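Local coordinates for capsule biosynthesis protein capD (Bacillus anthracis, PDB 3G9K), which cleaves the poly-gamma-D-glutamate capsule of the anthrax bacillus and joins it by an amide bond to diaminopimelic acid in peptidoglycan, at residues R108-Q121 and G134-G148. Sequence-based numbering, arbitrary orientation.
Sequences RFTFEKNTAYTEIQ and GLNVKKKVSPAFFGG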
loop_
_atom_site.group_PDB
_atom_site.type_symbol
_atom_site.label_atom_id
_atom_site.label_comp_id
_atom_site.label_asym_id
_atom_site.label_seq_id
_atom_site.Cartn_x
_atom_site.Cartn_y
_atom_site.Cartn_z
ATOM N N ARG B 108 1.663 7.380 17.021
ATOM C CA ARG B 108 0.467 7.738 16.295
ATOM C C ARG B 108 -0.805 7.499 17.110
ATOM O O ARG B 108 -0.772 6.816 18.147
ATOM C CB ARG B 108 0.413 6.929 15.005
ATOM C CG ARG B 108 1.495 7.339 14.016
ATOM C CD ARG B 108 1.607 6.402 12.849
ATOM N NE ARG B 108 2.780 6.769 12.063
ATOM C CZ ARG B 108 3.353 6.006 11.134
ATOM N NH1 ARG B 108 2.801 4.861 10.764
ATOM N NH2 ARG B 108 4.476 6.440 10.552
ATOM N N PHE B 109 -1.900 8.062 16.605
ATOM C CA PHE B 109 -3.249 7.812 17.128
ATOM C C PHE B 109 -4.259 7.772 15.996
ATOM O O PHE B 109 -4.111 8.478 14.991
ATOM C CB PHE B 109 -3.659 8.918 18.108
ATOM C CG PHE B 109 -3.663 10.288 17.498
ATOM C CD1 PHE B 109 -2.529 11.085 17.562
ATOM C CD2 PHE B 109 -4.773 10.772 16.856
ATOM C CE1 PHE B 109 -2.517 12.343 16.992
ATOM C CE2 PHE B 109 -4.773 12.022 16.273
ATOM C CZ PHE B 109 -3.643 12.816 16.348
ATOM N N THR B 110 -5.302 6.972 16.177
ATOM C CA THR B 110 -6.438 6.941 15.246
ATOM C C THR B 110 -7.745 6.857 16.035
ATOM O O THR B 110 -7.733 6.532 17.209
ATOM C CB THR B 110 -6.379 5.718 14.290
ATOM O OG1 THR B 110 -6.513 4.508 15.043
ATOM C CG2 THR B 110 -5.041 5.695 13.517
ATOM N N PHE B 111 -8.858 7.107 15.359
ATOM C CA PHE B 111 -10.175 7.108 15.990
ATOM C C PHE B 111 -11.119 6.120 15.330
ATOM O O PHE B 111 -11.113 5.962 14.113
ATOM C CB PHE B 111 -10.752 8.504 15.941
ATOM C CG PHE B 111 -9.973 9.481 16.752
ATOM C CD1 PHE B 111 -8.960 10.232 16.172
ATOM C CD2 PHE B 111 -10.206 9.610 18.107
ATOM C CE1 PHE B 111 -8.227 11.124 16.925
ATOM C CE2 PHE B 111 -9.476 10.500 18.855
ATOM C CZ PHE B 111 -8.482 11.259 18.252
ATOM N N GLU B 112 -11.929 5.488 16.146
ATOM C CA GLU B 112 -12.913 4.538 15.713
ATOM C C GLU B 112 -14.149 4.840 16.544
ATOM O O GLU B 112 -14.135 4.693 17.733
ATOM C CB GLU B 112 -12.393 3.148 15.966
ATOM C CG GLU B 112 -13.411 2.066 16.015
ATOM C CD GLU B 112 -13.840 1.650 14.656
ATOM O OE1 GLU B 112 -14.607 2.391 14.039
ATOM O OE2 GLU B 112 -13.418 0.592 14.183
ATOM N N LYS B 113 -15.194 5.329 15.909
ATOM C CA LYS B 113 -16.313 5.828 16.650
ATOM C C LYS B 113 -15.795 6.694 17.755
ATOM O O LYS B 113 -14.985 7.549 17.534
ATOM C CB LYS B 113 -17.132 4.688 17.243
ATOM C CG LYS B 113 -18.150 4.097 16.304
ATOM C CD LYS B 113 -17.455 3.349 15.189
ATOM C CE LYS B 113 -18.325 2.323 14.473
ATOM N NZ LYS B 113 -17.487 1.592 13.479
ATOM N N ASN B 114 -16.252 6.453 18.963
ATOM C CA ASN B 114 -15.868 7.293 20.083
ATOM C C ASN B 114 -14.537 6.957 20.766
ATOM O O ASN B 114 -14.181 7.592 21.692
ATOM C CB ASN B 114 -16.998 7.328 21.105
ATOM C CG ASN B 114 -17.133 8.640 21.758
ATOM O OD1 ASN B 114 -17.123 9.676 21.110
ATOM N ND2 ASN B 114 -17.260 8.621 23.077
ATOM N N THR B 115 -13.801 5.975 20.285
ATOM C CA THR B 115 -12.512 5.568 20.872
ATOM C C THR B 115 -11.316 6.209 20.152
ATOM O O THR B 115 -11.315 6.359 18.930
ATOM C CB THR B 115 -12.295 4.025 20.810
ATOM O OG1 THR B 115 -13.417 3.333 21.384
ATOM C CG2 THR B 115 -11.013 3.622 21.547
ATOM N N ALA B 116 -10.302 6.568 20.925
ATOM C CA ALA B 116 -9.029 7.008 20.382
ATOM C C ALA B 116 -8.020 5.885 20.638
ATOM O O ALA B 116 -7.748 5.521 21.780
ATOM C CB ALA B 116 -8.591 8.304 21.024
ATOM N N TYR B 117 -7.521 5.287 19.560
ATOM C CA TYR B 117 -6.495 4.271 19.666
ATOM C C TYR B 117 -5.163 4.985 19.654
ATOM O O TYR B 117 -4.951 5.873 18.853
ATOM C CB TYR B 117 -6.587 3.269 18.529
ATOM C CG TYR B 117 -7.795 2.354 18.607
ATOM C CD1 TYR B 117 -7.984 1.489 19.692
ATOM C CD2 TYR B 117 -8.726 2.327 17.584
ATOM C CE1 TYR B 117 -9.087 0.630 19.749
ATOM C CE2 TYR B 117 -9.840 1.485 17.635
ATOM C CZ TYR B 117 -10.015 0.644 18.715
ATOM O OH TYR B 117 -11.117 -0.182 18.722
ATOM N N THR B 118 -4.277 4.588 20.553
ATOM C CA THR B 118 -3.058 5.323 20.815
ATOM C C THR B 118 -1.918 4.320 20.808
ATOM O O THR B 118 -2.053 3.218 21.314
ATOM C CB THR B 118 -3.142 6.059 22.189
ATOM O OG1 THR B 118 -3.975 7.239 22.063
ATOM C CG2 THR B 118 -1.802 6.447 22.634
ATOM N N GLU B 119 -0.791 4.706 20.225
ATOM C CA GLU B 119 0.344 3.798 20.092
ATOM C C GLU B 119 1.161 3.690 21.383
ATOM O O GLU B 119 1.780 2.644 21.644
ATOM C CB GLU B 119 1.220 4.248 18.921
ATOM C CG GLU B 119 2.211 3.211 18.442
ATOM C CD GLU B 119 2.844 3.558 17.081
ATOM O OE1 GLU B 119 2.754 4.702 16.632
ATOM O OE2 GLU B 119 3.495 2.683 16.488
ATOM N N ILE B 120 1.176 4.768 22.166
ATOM C CA ILE B 120 1.765 4.770 23.514
ATOM C C ILE B 120 0.710 5.040 24.580
ATOM O O ILE B 120 -0.402 5.533 24.289
ATOM C CB ILE B 120 2.889 5.837 23.705
ATOM C CG1 ILE B 120 2.409 7.251 23.309
ATOM C CG2 ILE B 120 4.078 5.465 22.912
ATOM C CD1 ILE B 120 3.465 8.394 23.556
ATOM N N GLN B 121 1.148 4.759 25.841
ATOM C CA GLN B 121 0.392 5.098 27.032
ATOM C C GLN B 121 0.359 6.614 27.196
ATOM O O GLN B 121 1.398 7.244 27.407
ATOM C CB GLN B 121 1.043 4.452 28.262
ATOM C CG GLN B 121 0.087 4.183 29.412
ATOM C CD GLN B 121 -0.932 3.114 29.072
ATOM O OE1 GLN B 121 -2.088 3.418 28.780
ATOM N NE2 GLN B 121 -0.504 1.852 29.092
ATOM N N GLY B 134 -16.350 13.632 24.382
ATOM C CA GLY B 134 -15.806 12.680 25.337
ATOM C C GLY B 134 -15.329 11.431 24.626
ATOM O O GLY B 134 -16.082 10.473 24.467
ATOM N N LEU B 135 -14.072 11.455 24.190
ATOM C CA LEU B 135 -13.427 10.297 23.572
ATOM C C LEU B 135 -12.816 9.455 24.677
ATOM O O LEU B 135 -12.252 10.004 25.623
ATOM C CB LEU B 135 -12.302 10.730 22.612
ATOM C CG LEU B 135 -12.582 11.566 21.352
ATOM C CD1 LEU B 135 -13.649 10.926 20.473
ATOM C CD2 LEU B 135 -12.946 12.998 21.706
ATOM N N ASN B 136 -12.918 8.135 24.570
ATOM C CA ASN B 136 -12.150 7.268 25.465
ATOM C C ASN B 136 -10.918 6.738 24.735
ATOM O O ASN B 136 -10.870 6.756 23.509
ATOM C CB ASN B 136 -13.005 6.156 26.091
ATOM C CG ASN B 136 -13.555 5.184 25.080
ATOM O OD1 ASN B 136 -12.999 4.101 24.889
ATOM N ND2 ASN B 136 -14.667 5.544 24.446
ATOM N N VAL B 137 -9.922 6.293 25.495
ATOM C CA VAL B 137 -8.582 6.056 24.961
ATOM C C VAL B 137 -8.111 4.645 25.265
ATOM O O VAL B 137 -8.263 4.170 26.384
ATOM C CB VAL B 137 -7.585 7.080 25.535
ATOM C CG1 VAL B 137 -6.175 6.768 25.099
ATOM C CG2 VAL B 137 -7.977 8.493 25.106
ATOM N N LYS B 138 -7.539 3.987 24.262
ATOM C CA LYS B 138 -7.095 2.600 24.376
ATOM C C LYS B 138 -5.796 2.398 23.594
ATOM O O LYS B 138 -5.746 2.646 22.393
ATOM C CB LYS B 138 -8.193 1.669 23.841
ATOM C CG LYS B 138 -7.811 0.182 23.679
ATOM C CD LYS B 138 -8.655 -0.763 24.548
ATOM C CE LYS B 138 -8.862 -2.121 23.871
ATOM N NZ LYS B 138 -9.429 -3.150 24.807
ATOM N N LYS B 139 -4.763 1.930 24.288
ATOM C CA LYS B 139 -3.465 1.660 23.680
ATOM C C LYS B 139 -3.458 0.357 22.868
ATOM O O LYS B 139 -3.781 -0.711 23.390
ATOM C CB LYS B 139 -2.378 1.601 24.758
ATOM C CG LYS B 139 -1.022 1.157 24.255
ATOM C CD LYS B 139 0.018 1.268 25.335
ATOM C CE LYS B 139 1.250 0.432 24.997
ATOM N NZ LYS B 139 2.402 0.773 25.897
ATOM N N LYS B 140 -3.066 0.453 21.598
ATOM C CA LYS B 140 -2.944 -0.722 20.723
ATOM C C LYS B 140 -1.519 -1.262 20.718
ATOM O O LYS B 140 -0.557 -0.507 20.560
ATOM C CB LYS B 140 -3.386 -0.380 19.300
ATOM C CG LYS B 140 -4.865 -0.454 19.086
ATOM C CD LYS B 140 -5.303 -1.888 18.935
ATOM C CE LYS B 140 -6.811 -1.979 18.789
ATOM N NZ LYS B 140 -7.227 -3.382 18.492
ATOM N N VAL B 141 -1.400 -2.580 20.843
ATOM C CA VAL B 141 -0.121 -3.224 21.118
ATOM C C VAL B 141 0.585 -3.737 19.854
ATOM O O VAL B 141 1.706 -4.245 19.928
ATOM C CB VAL B 141 -0.297 -4.394 22.120
ATOM C CG1 VAL B 141 0.974 -4.602 22.913
ATOM C CG2 VAL B 141 -1.471 -4.113 23.078
ATOM N N SER B 142 -0.053 -3.601 18.697
ATOM C CA SER B 142 0.549 -4.031 17.434
ATOM C C SER B 142 1.099 -2.803 16.701
ATOM O O SER B 142 0.323 -1.902 16.354
ATOM C CB SER B 142 -0.505 -4.720 16.567
ATOM O OG SER B 142 0.088 -5.243 15.395
ATOM N N PRO B 143 2.439 -2.731 16.512
ATOM C CA PRO B 143 3.054 -1.694 15.660
ATOM C C PRO B 143 2.420 -1.597 14.266
ATOM O O PRO B 143 2.095 -0.483 13.820
ATOM C CB PRO B 143 4.522 -2.131 15.578
ATOM C CG PRO B 143 4.760 -2.825 16.849
ATOM C CD PRO B 143 3.479 -3.578 17.131
ATOM N N ALA B 144 2.194 -2.753 13.631
ATOM C CA ALA B 144 1.563 -2.807 12.302
ATOM C C ALA B 144 0.164 -2.145 12.237
ATOM O O ALA B 144 -0.267 -1.688 11.164
ATOM C CB ALA B 144 1.510 -4.261 11.791
ATOM N N PHE B 145 -0.520 -2.039 13.382
ATOM C CA PHE B 145 -1.835 -1.407 13.443
ATOM C C PHE B 145 -1.795 0.037 12.958
ATOM O O PHE B 145 -2.746 0.528 12.376
ATOM C CB PHE B 145 -2.354 -1.436 14.891
ATOM C CG PHE B 145 -3.722 -0.872 15.051
ATOM C CD1 PHE B 145 -4.839 -1.655 14.810
ATOM C CD2 PHE B 145 -3.908 0.467 15.398
ATOM C CE1 PHE B 145 -6.082 -1.143 14.931
ATOM C CE2 PHE B 145 -5.171 0.995 15.513
ATOM C CZ PHE B 145 -6.267 0.187 15.285
ATOM N N PHE B 146 -0.711 0.734 13.251
ATOM C CA PHE B 146 -0.619 2.153 12.924
ATOM C C PHE B 146 0.071 2.398 11.587
ATOM O O PHE B 146 0.450 3.526 11.280
ATOM C CB PHE B 146 0.045 2.902 14.074
ATOM C CG PHE B 146 -0.835 2.981 15.298
ATOM C CD1 PHE B 146 -1.839 3.915 15.373
ATOM C CD2 PHE B 146 -0.686 2.094 16.331
ATOM C CE1 PHE B 146 -2.662 3.974 16.480
ATOM C CE2 PHE B 146 -1.508 2.165 17.459
ATOM C CZ PHE B 146 -2.492 3.093 17.513
ATOM N N GLY B 147 0.246 1.331 10.813
ATOM C CA GLY B 147 0.613 1.464 9.387
ATOM C C GLY B 147 2.064 1.199 9.070
ATOM O O GLY B 147 2.730 0.491 9.783
ATOM N N GLY B 148 2.545 1.814 7.995
ATOM C CA GLY B 148 3.884 1.539 7.442
ATOM C C GLY B 148 4.177 2.501 6.319
ATOM O O GLY B 148 4.201 2.091 5.122
HETATM O O HOH W 1 3.244 3.215 26.338
#
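The ring of Phe146 lies between Glu119 and Phe145. Glu119 CB sits over one face, 4.0 Å from the ring centroid, in a CH-pi contact. Phe145 CD2 covers the opposite face, over its centre. The backbone N of Thr110 and the O of Tyr117 lie at the ring's edge. Phe145 in turn points its edge at the face of Tyr117, a T-shaped pair with centroids 5.6 Å apart and planes at 74°. Lys140 runs alongside Tyr117, its CE 3.6 Å from Tyr117 CE1. The Glu119 side chain is extended, with CG anti to the backbone N (chi1 -165°), which carries it along the Phe146 ring. Its OE1 accepts Arg108 N through the anti lone pair, and OE2 forms a salt bridge with Arg168. Arg108 NH1 donates to Phe146 O at 2.8 Å, with the oxygen close to the guanidinium plane, and also pairs with Asp166. Beyond the rings, strands 115-118 and 136-139 run parallel. Ala116 N bonds Asn136 O at 2.7 Å, and Lys138 N bonds Ala116 O at 2.9 Å. Phe145 also makes a cation-pi contact with Arg81, a capsule-binding residue. Helix 124-131 links the two parallel strands in a beta-alpha-beta unit, and its Leu130 touches Val137. Strand 109-112 pairs antiparallel with 115-118, while helix 82-94 packs against Arg108, Thr110 and Phe111.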